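Putative diflavin flavoprotein A 3 (Synechocystis sp., PDB 6H0C) probably passes electrons from NADH to oxygen, reducing it to water, this chain being its flavodiiron core of metallo-beta-lactamase-like and flavodoxin-like domains. Local coordinates at residues E186-T189 against I190-D194. Sequence-based numbering, arbitrary orientation.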
# COMPACT_ATOMS: atom_id res chain seq x y z
N GLU A 186 -15.10 18.55 4.09
CA GLU A 186 -15.75 19.32 5.15
C GLU A 186 -16.57 18.39 6.02
O GLU A 186 -17.32 17.56 5.52
CB GLU A 186 -16.65 20.42 4.61
CG GLU A 186 -17.19 21.30 5.74
CD GLU A 186 -17.66 22.66 5.25
OE1 GLU A 186 -17.38 23.67 5.94
OE2 GLU A 186 -18.31 22.72 4.18
N GLY A 187 -16.41 18.53 7.33
CA GLY A 187 -17.04 17.64 8.28
C GLY A 187 -16.03 16.62 8.78
O GLY A 187 -15.40 15.91 7.99
N TRP A 188 -15.86 16.55 10.09
CA TRP A 188 -14.91 15.60 10.65
C TRP A 188 -15.53 14.22 10.90
O TRP A 188 -14.99 13.20 10.47
CB TRP A 188 -14.33 16.13 11.97
CG TRP A 188 -13.53 15.08 12.64
CD1 TRP A 188 -13.92 14.29 13.67
CD2 TRP A 188 -12.21 14.64 12.27
NE1 TRP A 188 -12.92 13.40 13.99
CE2 TRP A 188 -11.86 13.60 13.15
CE3 TRP A 188 -11.30 15.04 11.30
CZ2 TRP A 188 -10.63 12.95 13.08
CZ3 TRP A 188 -10.07 14.39 11.23
CH2 TRP A 188 -9.75 13.36 12.12
N THR A 189 -16.66 14.19 11.59
CA THR A 189 -17.24 12.94 12.06
C THR A 189 -17.64 11.96 10.94
O THR A 189 -17.43 10.75 11.07
CB THR A 189 -18.47 13.22 12.95
OG1 THR A 189 -18.01 13.75 14.20
CG2 THR A 189 -19.27 11.96 13.21
N ILE A 190 -18.17 12.46 9.83
CA ILE A 190 -18.58 11.57 8.74
C ILE A 190 -17.43 10.73 8.17
O ILE A 190 -17.67 9.66 7.62
CB ILE A 190 -19.24 12.33 7.58
CG1 ILE A 190 -18.32 13.43 7.07
CG2 ILE A 190 -20.56 12.94 8.01
CD1 ILE A 190 -19.05 14.48 6.27
N TYR A 191 -16.19 11.21 8.29
CA TYR A 191 -15.04 10.48 7.75
C TYR A 191 -14.18 9.78 8.81
O TYR A 191 -13.25 9.06 8.47
CB TYR A 191 -14.13 11.42 6.94
CG TYR A 191 -14.81 12.08 5.76
CD1 TYR A 191 -15.18 11.34 4.65
CD2 TYR A 191 -15.05 13.44 5.76
CE1 TYR A 191 -15.80 11.94 3.57
CE2 TYR A 191 -15.67 14.05 4.69
CZ TYR A 191 -16.04 13.30 3.60
OH TYR A 191 -16.65 13.92 2.53
N GLN A 192 -14.49 10.01 10.09
CA GLN A 192 -13.67 9.49 11.18
C GLN A 192 -13.48 7.96 11.12
O GLN A 192 -12.34 7.46 11.12
CB GLN A 192 -14.27 9.91 12.54
CG GLN A 192 -14.06 8.90 13.68
CD GLN A 192 -12.64 8.88 14.23
OE1 GLN A 192 -12.01 9.93 14.40
NE2 GLN A 192 -12.13 7.68 14.53
N GLU A 193 -14.59 7.21 11.04
CA GLU A 193 -14.50 5.75 11.04
C GLU A 193 -13.75 5.24 9.82
O GLU A 193 -12.90 4.35 9.93
CB GLU A 193 -15.88 5.10 11.09
CG GLU A 193 -15.82 3.58 11.31
CD GLU A 193 -17.16 2.86 11.05
OE1 GLU A 193 -18.06 3.45 10.41
OE2 GLU A 193 -17.29 1.69 11.49
N ASP A 194 -14.05 5.79 8.65
CA ASP A 194 -13.34 5.40 7.43
C ASP A 194 -11.83 5.66 7.52
O ASP A 194 -11.02 4.82 7.12
CB ASP A 194 -13.92 6.15 6.23
CG ASP A 194 -15.36 5.76 5.96
OD1 ASP A 194 -16.19 6.68 5.80
OD2 ASP A 194 -15.64 4.55 5.93
O HOH W 1 -17.57 16.56 2.80
O HOH W 2 -11.71 11.52 16.46
O HOH W 3 -17.30 8.18 10.93
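Trp188 and Gln192 meet at the N-terminal start of helix 189-202, in the metallo-beta-lactamase-like domain of the flavodiiron core, where the chain passes from loop into helix. With chi1 at 172°, Trp188 CG is set opposite the backbone N, and the indole leans against Glu239, Leu240 and Asn243 of helix 237-253. The Gln192 chain bends at chi2 and brings OE1 obliquely to the NE1 and CZ2 flank of the indole, 3.6 Å from Trp188 NE1, with ring and amide planes 60° apart. A water bridges the two, donating to Gln192 OE1 and accepting a weak bond from Trp188 NE1. The first helical turn is tied by Tyr191 N to Trp188 O (3.2 Å) and Gln192 N to Thr189 O (3.2 Å). Gly187, at a positive phi of 101°, turns its carbonyl to the edge of the buried Tyr191 ring, O lying 3.3 Å from Tyr191 CD2. Ile190 CG1 lies over one face of this ring, offset toward the rim, while Ile190 CD1 reaches the carbonyl oxygen of Glu186. Farther along the ring, the phenol is held to the preceding loop by a water that accepts from Tyr191 OH at 2.8 Å and donates to Glu186 O at 2.9 Å.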